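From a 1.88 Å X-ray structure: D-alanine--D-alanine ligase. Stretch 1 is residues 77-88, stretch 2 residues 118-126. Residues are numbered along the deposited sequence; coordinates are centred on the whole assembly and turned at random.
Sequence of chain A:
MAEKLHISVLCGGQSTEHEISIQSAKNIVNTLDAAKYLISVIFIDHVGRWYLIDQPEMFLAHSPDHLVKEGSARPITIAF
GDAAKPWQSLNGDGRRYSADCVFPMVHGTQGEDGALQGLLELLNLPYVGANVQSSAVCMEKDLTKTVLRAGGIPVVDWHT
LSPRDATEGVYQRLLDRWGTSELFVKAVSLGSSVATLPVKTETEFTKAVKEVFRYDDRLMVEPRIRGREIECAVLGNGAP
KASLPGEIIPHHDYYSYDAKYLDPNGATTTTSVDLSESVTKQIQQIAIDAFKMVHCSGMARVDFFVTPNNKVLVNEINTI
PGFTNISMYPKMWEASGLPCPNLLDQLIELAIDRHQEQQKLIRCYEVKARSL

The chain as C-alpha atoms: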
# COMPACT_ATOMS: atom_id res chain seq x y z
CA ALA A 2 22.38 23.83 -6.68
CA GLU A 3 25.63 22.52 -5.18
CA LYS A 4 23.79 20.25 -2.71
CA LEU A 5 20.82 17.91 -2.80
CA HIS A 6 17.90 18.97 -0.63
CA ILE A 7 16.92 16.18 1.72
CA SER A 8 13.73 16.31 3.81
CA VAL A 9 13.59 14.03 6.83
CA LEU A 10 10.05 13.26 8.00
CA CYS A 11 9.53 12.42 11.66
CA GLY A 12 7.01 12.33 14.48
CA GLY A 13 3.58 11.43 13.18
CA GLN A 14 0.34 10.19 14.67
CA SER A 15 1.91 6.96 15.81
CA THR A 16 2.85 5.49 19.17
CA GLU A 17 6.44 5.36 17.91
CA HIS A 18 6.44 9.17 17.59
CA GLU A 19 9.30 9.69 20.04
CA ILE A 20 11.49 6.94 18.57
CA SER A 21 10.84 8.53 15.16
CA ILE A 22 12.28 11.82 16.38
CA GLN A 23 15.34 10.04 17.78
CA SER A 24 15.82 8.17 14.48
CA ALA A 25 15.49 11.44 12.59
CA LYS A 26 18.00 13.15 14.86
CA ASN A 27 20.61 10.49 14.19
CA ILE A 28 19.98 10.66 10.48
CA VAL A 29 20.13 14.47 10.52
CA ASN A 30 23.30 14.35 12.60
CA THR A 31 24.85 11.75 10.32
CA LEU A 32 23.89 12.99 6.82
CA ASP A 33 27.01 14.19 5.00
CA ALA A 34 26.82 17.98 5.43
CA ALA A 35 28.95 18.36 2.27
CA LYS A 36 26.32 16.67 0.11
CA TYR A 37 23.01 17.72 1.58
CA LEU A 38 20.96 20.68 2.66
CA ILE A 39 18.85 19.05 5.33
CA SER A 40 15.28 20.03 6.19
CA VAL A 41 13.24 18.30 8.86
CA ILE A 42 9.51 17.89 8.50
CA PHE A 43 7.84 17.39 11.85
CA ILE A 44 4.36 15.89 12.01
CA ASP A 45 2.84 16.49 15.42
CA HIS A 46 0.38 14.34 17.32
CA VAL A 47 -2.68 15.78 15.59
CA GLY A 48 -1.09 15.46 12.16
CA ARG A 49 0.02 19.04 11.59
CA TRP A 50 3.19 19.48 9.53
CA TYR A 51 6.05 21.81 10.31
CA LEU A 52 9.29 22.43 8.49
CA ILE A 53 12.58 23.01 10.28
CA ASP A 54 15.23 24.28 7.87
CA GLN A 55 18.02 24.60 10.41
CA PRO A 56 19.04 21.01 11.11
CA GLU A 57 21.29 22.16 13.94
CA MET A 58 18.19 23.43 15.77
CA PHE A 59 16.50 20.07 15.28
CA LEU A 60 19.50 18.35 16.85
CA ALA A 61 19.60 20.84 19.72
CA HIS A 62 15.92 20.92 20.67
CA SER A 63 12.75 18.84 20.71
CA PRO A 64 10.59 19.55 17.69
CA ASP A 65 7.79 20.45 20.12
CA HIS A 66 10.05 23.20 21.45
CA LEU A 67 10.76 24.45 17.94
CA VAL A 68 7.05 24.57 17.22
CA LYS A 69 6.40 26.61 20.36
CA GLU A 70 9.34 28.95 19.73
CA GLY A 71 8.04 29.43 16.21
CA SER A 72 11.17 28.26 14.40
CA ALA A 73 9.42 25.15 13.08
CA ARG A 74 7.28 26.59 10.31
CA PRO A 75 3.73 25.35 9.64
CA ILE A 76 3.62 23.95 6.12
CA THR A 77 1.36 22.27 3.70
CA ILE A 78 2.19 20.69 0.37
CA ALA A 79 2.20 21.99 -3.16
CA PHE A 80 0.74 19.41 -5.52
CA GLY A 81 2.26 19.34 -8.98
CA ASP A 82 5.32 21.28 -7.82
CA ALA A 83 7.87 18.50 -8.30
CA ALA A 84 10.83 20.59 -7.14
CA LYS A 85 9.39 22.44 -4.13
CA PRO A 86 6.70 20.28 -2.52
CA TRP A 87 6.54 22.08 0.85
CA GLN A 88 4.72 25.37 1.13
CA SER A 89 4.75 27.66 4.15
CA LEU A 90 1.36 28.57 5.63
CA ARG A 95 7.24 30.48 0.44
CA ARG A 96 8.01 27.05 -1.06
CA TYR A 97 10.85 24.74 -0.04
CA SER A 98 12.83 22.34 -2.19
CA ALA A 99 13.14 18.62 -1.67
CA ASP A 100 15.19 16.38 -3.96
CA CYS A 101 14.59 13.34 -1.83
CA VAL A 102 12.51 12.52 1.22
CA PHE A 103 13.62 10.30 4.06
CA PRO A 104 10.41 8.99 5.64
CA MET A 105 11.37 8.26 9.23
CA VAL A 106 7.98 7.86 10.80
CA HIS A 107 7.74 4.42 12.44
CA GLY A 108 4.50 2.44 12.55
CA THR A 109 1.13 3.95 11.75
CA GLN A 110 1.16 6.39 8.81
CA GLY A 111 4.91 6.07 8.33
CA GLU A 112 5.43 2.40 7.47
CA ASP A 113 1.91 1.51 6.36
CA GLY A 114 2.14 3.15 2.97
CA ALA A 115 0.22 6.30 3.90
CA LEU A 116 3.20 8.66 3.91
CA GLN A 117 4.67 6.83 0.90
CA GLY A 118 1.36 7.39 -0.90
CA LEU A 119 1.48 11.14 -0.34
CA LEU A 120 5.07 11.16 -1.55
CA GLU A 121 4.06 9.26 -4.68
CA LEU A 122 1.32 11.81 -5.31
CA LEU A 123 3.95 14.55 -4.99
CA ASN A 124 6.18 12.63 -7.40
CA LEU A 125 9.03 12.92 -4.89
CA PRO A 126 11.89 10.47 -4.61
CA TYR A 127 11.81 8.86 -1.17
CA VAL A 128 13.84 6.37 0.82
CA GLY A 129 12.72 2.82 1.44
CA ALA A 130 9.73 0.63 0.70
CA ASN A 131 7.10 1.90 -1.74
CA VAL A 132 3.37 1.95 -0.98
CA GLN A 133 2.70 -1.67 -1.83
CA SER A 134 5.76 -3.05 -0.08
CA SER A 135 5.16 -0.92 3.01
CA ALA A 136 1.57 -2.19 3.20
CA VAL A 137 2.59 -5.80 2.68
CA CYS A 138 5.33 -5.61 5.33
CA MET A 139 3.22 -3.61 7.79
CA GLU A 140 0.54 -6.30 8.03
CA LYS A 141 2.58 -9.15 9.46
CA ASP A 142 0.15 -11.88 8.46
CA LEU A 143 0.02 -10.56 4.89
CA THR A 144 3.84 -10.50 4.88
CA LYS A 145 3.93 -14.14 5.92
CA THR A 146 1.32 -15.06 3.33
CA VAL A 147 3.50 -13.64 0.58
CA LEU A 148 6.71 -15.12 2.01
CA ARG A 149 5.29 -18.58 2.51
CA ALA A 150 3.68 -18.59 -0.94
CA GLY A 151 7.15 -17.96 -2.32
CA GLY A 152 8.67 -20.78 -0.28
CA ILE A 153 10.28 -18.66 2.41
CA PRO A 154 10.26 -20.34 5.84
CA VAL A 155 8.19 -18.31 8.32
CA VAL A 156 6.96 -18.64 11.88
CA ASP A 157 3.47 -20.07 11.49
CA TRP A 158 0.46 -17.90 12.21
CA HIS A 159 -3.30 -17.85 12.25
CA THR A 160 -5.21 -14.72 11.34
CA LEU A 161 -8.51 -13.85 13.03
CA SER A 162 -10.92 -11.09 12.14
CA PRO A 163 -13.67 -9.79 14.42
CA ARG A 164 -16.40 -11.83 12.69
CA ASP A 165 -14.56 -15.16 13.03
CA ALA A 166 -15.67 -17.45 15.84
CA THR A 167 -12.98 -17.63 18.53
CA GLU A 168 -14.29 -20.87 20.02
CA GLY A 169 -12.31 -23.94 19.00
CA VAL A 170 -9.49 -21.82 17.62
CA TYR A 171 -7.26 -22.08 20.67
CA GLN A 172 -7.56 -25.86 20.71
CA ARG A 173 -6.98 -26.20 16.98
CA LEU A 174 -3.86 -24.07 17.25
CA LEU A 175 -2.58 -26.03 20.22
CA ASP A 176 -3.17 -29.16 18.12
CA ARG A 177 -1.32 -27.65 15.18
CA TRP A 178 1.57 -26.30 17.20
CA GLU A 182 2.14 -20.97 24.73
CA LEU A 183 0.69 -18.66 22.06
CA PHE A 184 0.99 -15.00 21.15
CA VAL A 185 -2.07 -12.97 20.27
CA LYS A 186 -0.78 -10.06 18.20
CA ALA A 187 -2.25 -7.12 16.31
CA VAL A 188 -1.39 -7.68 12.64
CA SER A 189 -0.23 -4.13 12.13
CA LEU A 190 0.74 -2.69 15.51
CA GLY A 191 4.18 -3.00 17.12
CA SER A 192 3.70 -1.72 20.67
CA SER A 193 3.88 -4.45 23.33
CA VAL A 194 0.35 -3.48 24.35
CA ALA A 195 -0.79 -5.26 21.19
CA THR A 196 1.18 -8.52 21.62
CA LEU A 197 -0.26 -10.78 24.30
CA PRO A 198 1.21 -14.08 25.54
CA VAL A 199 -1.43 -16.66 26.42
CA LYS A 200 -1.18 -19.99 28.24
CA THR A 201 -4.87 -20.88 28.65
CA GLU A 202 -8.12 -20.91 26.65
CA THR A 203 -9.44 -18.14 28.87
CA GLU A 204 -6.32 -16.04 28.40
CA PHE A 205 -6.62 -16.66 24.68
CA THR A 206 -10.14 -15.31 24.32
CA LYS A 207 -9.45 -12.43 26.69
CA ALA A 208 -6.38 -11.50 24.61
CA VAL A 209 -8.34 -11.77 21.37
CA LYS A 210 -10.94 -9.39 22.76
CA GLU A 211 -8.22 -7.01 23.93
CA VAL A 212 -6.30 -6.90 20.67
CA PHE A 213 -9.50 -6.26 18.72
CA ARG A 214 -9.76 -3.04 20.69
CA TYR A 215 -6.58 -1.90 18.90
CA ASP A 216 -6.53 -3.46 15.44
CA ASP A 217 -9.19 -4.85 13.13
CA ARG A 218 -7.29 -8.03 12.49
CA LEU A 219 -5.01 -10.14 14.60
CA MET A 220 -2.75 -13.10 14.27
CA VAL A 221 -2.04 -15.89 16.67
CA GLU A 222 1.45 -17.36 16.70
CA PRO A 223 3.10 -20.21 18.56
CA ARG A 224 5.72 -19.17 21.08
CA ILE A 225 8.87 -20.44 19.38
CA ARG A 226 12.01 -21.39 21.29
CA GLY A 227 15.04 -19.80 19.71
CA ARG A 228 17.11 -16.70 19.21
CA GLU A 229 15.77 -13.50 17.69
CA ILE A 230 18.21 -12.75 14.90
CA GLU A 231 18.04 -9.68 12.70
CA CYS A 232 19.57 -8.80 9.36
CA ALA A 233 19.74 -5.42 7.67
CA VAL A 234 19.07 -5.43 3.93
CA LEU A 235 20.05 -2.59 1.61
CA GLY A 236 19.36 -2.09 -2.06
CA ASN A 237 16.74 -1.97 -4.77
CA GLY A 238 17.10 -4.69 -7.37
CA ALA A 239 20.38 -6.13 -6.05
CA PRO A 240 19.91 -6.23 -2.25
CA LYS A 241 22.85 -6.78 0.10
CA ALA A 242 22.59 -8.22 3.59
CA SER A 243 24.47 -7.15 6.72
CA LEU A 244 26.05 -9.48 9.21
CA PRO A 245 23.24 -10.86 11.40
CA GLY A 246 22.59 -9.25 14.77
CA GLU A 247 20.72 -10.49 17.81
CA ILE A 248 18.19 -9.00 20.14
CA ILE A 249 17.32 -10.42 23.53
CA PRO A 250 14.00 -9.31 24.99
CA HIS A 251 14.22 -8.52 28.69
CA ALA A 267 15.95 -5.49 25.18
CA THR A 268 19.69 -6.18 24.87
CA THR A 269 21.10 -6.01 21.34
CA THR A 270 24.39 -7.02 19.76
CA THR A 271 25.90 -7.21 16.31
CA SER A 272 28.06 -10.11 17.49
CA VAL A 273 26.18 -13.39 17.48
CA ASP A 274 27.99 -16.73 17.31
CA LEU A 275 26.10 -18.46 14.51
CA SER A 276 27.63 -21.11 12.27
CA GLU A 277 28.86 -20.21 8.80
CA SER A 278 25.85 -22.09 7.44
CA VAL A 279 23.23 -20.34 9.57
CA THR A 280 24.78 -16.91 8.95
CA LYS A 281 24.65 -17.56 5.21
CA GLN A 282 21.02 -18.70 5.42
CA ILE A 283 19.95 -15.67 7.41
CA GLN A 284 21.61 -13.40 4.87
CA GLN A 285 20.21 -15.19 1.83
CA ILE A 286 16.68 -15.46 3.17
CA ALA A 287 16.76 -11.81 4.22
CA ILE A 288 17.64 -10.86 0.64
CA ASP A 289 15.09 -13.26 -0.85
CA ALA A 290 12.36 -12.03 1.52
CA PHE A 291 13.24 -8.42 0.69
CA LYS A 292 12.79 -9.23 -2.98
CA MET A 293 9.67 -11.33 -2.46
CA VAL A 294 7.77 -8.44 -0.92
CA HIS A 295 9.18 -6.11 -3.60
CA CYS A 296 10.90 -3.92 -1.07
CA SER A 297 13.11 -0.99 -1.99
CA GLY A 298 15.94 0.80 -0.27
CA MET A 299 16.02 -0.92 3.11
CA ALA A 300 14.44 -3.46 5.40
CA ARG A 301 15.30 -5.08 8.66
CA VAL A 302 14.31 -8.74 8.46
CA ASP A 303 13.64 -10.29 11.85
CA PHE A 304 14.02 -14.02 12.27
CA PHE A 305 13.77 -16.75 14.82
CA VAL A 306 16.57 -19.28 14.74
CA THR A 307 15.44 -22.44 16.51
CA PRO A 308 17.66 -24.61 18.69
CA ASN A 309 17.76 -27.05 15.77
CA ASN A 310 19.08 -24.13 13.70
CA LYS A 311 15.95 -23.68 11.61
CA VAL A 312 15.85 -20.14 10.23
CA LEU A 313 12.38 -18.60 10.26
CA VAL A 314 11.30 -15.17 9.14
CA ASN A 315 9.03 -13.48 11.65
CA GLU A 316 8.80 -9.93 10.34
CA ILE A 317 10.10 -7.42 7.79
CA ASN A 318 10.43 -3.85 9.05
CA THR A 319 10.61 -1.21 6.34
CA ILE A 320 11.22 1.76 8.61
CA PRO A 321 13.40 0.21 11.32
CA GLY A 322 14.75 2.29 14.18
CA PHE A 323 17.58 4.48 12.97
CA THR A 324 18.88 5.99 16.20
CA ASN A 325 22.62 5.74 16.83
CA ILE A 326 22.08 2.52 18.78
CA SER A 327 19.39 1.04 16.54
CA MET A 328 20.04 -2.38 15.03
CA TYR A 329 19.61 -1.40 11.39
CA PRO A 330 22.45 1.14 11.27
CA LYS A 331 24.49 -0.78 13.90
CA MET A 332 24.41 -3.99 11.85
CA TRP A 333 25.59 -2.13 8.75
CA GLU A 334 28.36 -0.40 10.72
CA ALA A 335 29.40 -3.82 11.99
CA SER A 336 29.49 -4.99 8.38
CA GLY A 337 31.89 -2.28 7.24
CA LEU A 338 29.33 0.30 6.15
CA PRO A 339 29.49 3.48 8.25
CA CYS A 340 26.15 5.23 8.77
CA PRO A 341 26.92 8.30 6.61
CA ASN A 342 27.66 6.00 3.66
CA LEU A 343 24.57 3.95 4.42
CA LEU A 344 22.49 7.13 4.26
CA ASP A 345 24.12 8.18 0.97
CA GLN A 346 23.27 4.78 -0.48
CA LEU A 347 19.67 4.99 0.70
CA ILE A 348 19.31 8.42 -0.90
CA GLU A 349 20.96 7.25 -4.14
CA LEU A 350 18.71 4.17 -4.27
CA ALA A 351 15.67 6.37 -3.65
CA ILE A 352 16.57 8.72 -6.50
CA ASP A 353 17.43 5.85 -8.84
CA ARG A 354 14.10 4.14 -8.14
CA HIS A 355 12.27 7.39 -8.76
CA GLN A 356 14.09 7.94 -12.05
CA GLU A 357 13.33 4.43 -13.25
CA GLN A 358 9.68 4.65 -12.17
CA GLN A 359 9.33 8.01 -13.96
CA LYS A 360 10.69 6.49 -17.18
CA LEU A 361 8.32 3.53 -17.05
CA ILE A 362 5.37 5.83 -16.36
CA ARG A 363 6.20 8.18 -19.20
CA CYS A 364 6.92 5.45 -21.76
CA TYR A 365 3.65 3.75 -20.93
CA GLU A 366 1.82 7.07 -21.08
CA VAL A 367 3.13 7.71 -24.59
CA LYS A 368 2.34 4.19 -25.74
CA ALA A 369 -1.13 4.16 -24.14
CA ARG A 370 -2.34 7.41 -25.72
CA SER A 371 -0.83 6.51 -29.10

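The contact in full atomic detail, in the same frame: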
# COMPACT_ATOMS: atom_id res chain seq x y z
N THR A 77 2.16 23.26 4.38
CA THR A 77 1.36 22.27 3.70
C THR A 77 2.13 21.85 2.46
O THR A 77 3.33 22.10 2.37
CB THR A 77 -0.04 22.76 3.38
OG1 THR A 77 -0.78 21.68 2.80
CG2 THR A 77 -0.00 23.95 2.42
N ILE A 78 1.48 21.20 1.52
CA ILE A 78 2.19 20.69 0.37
C ILE A 78 1.72 21.40 -0.89
O ILE A 78 0.64 21.96 -0.93
CB ILE A 78 2.06 19.15 0.23
CG1 ILE A 78 0.60 18.75 0.06
CG2 ILE A 78 2.67 18.45 1.44
CD1 ILE A 78 0.40 17.26 0.01
N ALA A 79 2.55 21.37 -1.91
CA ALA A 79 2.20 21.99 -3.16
C ALA A 79 2.11 20.91 -4.23
O ALA A 79 3.13 20.51 -4.79
CB ALA A 79 3.25 23.02 -3.53
N PHE A 80 0.91 20.43 -4.49
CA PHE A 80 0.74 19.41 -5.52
C PHE A 80 1.23 19.90 -6.87
O PHE A 80 1.05 21.07 -7.21
CB PHE A 80 -0.72 18.97 -5.63
CG PHE A 80 -1.17 18.12 -4.48
CD1 PHE A 80 -0.63 16.86 -4.29
CD2 PHE A 80 -2.11 18.59 -3.59
CE1 PHE A 80 -1.03 16.08 -3.23
CE2 PHE A 80 -2.52 17.81 -2.52
CZ PHE A 80 -1.98 16.55 -2.35
N GLY A 81 1.84 19.01 -7.63
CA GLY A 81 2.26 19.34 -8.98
C GLY A 81 3.64 19.96 -9.00
O GLY A 81 4.36 19.83 -9.98
N ASP A 82 4.00 20.65 -7.92
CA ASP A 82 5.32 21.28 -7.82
C ASP A 82 6.36 20.22 -7.46
O ASP A 82 6.62 19.95 -6.28
CB ASP A 82 5.31 22.41 -6.79
CG ASP A 82 6.58 23.24 -6.82
OD1 ASP A 82 7.67 22.67 -7.02
OD2 ASP A 82 6.49 24.48 -6.65
N ALA A 83 6.96 19.63 -8.49
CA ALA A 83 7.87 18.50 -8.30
C ALA A 83 9.13 18.90 -7.55
O ALA A 83 9.69 18.10 -6.80
CB ALA A 83 8.21 17.87 -9.64
N ALA A 84 9.57 20.14 -7.73
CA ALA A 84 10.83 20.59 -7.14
C ALA A 84 10.70 21.10 -5.70
O ALA A 84 11.58 20.86 -4.87
CB ALA A 84 11.47 21.65 -8.02
N LYS A 85 9.61 21.81 -5.42
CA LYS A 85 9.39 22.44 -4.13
C LYS A 85 8.03 22.05 -3.57
O LYS A 85 7.06 22.78 -3.70
CB LYS A 85 9.48 23.96 -4.25
CG LYS A 85 10.80 24.47 -4.81
CD LYS A 85 10.97 25.95 -4.52
CE LYS A 85 12.28 26.49 -5.07
NZ LYS A 85 12.06 27.66 -5.97
N PRO A 86 7.97 20.87 -2.95
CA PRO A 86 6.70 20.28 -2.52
C PRO A 86 6.14 20.89 -1.24
O PRO A 86 4.94 20.74 -1.00
CB PRO A 86 7.08 18.82 -2.27
CG PRO A 86 8.51 18.87 -1.88
CD PRO A 86 9.11 19.97 -2.70
N TRP A 87 6.98 21.55 -0.44
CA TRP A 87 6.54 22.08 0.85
C TRP A 87 6.25 23.56 0.71
O TRP A 87 7.05 24.31 0.14
CB TRP A 87 7.63 21.91 1.91
CG TRP A 87 8.33 20.60 1.90
CD1 TRP A 87 9.67 20.39 1.97
CD2 TRP A 87 7.72 19.30 1.81
NE1 TRP A 87 9.94 19.03 1.95
CE2 TRP A 87 8.76 18.35 1.84
CE3 TRP A 87 6.40 18.85 1.69
CZ2 TRP A 87 8.52 16.98 1.77
CZ3 TRP A 87 6.16 17.49 1.64
CH2 TRP A 87 7.21 16.57 1.67
N GLN A 88 5.12 23.98 1.26
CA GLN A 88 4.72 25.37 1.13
C GLN A 88 4.38 25.93 2.49
O GLN A 88 3.57 25.37 3.20
CB GLN A 88 3.50 25.50 0.22
CG GLN A 88 3.04 26.93 0.01
CD GLN A 88 1.98 27.03 -1.06
OE1 GLN A 88 2.08 26.39 -2.11
NE2 GLN A 88 0.95 27.83 -0.79
N GLY A 118 2.39 7.05 0.08
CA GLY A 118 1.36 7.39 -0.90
C GLY A 118 1.31 8.87 -1.21
O GLY A 118 1.17 9.28 -2.37
N LEU A 119 1.44 9.69 -0.17
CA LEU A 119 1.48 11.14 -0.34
C LEU A 119 2.71 11.51 -1.17
O LEU A 119 2.64 12.34 -2.08
CB LEU A 119 1.53 11.85 1.01
CG LEU A 119 1.75 13.36 0.92
CD1 LEU A 119 0.81 13.96 -0.13
CD2 LEU A 119 1.55 14.01 2.29
N LEU A 120 3.82 10.86 -0.86
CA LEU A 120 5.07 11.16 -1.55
C LEU A 120 5.00 10.75 -3.01
O LEU A 120 5.57 11.42 -3.87
CB LEU A 120 6.26 10.51 -0.84
CG LEU A 120 6.52 11.02 0.59
CD1 LEU A 120 7.64 10.23 1.22
CD2 LEU A 120 6.85 12.51 0.57
N GLU A 121 4.31 9.65 -3.30
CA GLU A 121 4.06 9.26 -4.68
C GLU A 121 3.21 10.31 -5.38
O GLU A 121 3.47 10.66 -6.53
CB GLU A 121 3.36 7.91 -4.78
CG GLU A 121 4.18 6.74 -4.29
CD GLU A 121 5.25 6.32 -5.28
OE1 GLU A 121 5.26 6.85 -6.41
OE2 GLU A 121 6.07 5.46 -4.91
N LEU A 122 2.20 10.82 -4.70
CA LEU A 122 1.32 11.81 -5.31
C LEU A 122 2.08 13.10 -5.60
O LEU A 122 1.73 13.85 -6.51
CB LEU A 122 0.14 12.12 -4.40
CG LEU A 122 -0.89 11.00 -4.28
CD1 LEU A 122 -1.83 11.31 -3.13
CD2 LEU A 122 -1.66 10.90 -5.59
N LEU A 123 3.10 13.37 -4.80
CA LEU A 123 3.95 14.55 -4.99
C LEU A 123 5.07 14.28 -5.98
O LEU A 123 5.86 15.17 -6.28
CB LEU A 123 4.54 15.02 -3.66
CG LEU A 123 3.57 15.57 -2.62
CD1 LEU A 123 4.31 15.94 -1.38
CD2 LEU A 123 2.84 16.77 -3.16
N ASN A 124 5.14 13.05 -6.47
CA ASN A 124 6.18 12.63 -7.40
C ASN A 124 7.56 12.92 -6.82
O ASN A 124 8.44 13.36 -7.54
CB ASN A 124 6.05 13.35 -8.76
CG ASN A 124 4.73 13.05 -9.45
OD1 ASN A 124 4.06 13.96 -9.96
ND2 ASN A 124 4.35 11.78 -9.48
N LEU A 125 7.73 12.69 -5.52
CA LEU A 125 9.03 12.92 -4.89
C LEU A 125 9.80 11.62 -4.73
O LEU A 125 9.22 10.61 -4.36
CB LEU A 125 8.85 13.55 -3.52
CG LEU A 125 8.28 14.96 -3.49
CD1 LEU A 125 7.96 15.34 -2.05
CD2 LEU A 125 9.27 15.95 -4.11
N PRO A 126 11.11 11.66 -4.97
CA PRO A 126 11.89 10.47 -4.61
C PRO A 126 11.84 10.31 -3.09
O PRO A 126 11.85 11.30 -2.37
CB PRO A 126 13.32 10.82 -5.06
CG PRO A 126 13.15 11.96 -6.05
CD PRO A 126 11.94 12.72 -5.58
O HOH W 1 1.68 16.34 -7.32

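Stretch 2 is the last part of a helix and the loop that leaves it; stretch 1 is a hairpin-like excursion whose two strand ends pair through T77 N to Q88 O and Q88 N to T77 O, both 2.8 Å. No direct hydrogen bond crosses between them. The contact buries 464 Å², counted over both sides, and is almost wholly apolar.

G118 makes no contact, but its carbonyl O accepts from L122 N at 3.0 Å, a regular helical bond. L119 gives the tightest approach: its CD1 lies 3.3 Å from I78 CD1, close for two methyl groups, and 4.2 Å from F80 CE1. L120 touches more lightly, with CD2 4.2 Å from W87 CH2, at the edge of the indole. E121 stays out of reach. L122 directs CA-to-CB toward stretch 1, and its CB meets the edge of the F80 ring, 4.3 Å from CE1. Its backbone matters too: one water accepts from G81 N, 2.7 Å from its O, and lies 2.6 Å from L122 O, placed to link the type II turn A79–D82 to the end of the helix.

L123 is the centre of the packing, with 96 Å² covered, the largest share of any residue. Both of its methyls meet stretch 1: L123 CD2 sits 3.7 Å from F80 CD1 and 4.0 Å from I78 CD1, and L123 CD1 lies 3.9 Å from W87 CZ3, 4.1 Å from P86 CB and 4.1 Å from I78 CG2.

At N124 phi turns positive (55°), and N124 N to E121 O (2.9 Å) and L125 N to L120 O (3.0 Å) close a Schellman motif. The chain thus leaves the helix with L125 able to reach back: its CD1 packs 3.6 Å from P86 CG and 4.0 Å from W87 CH2, while CD2 lies 3.5 Å from A83 O, a van der Waals contact. P126 adds nothing.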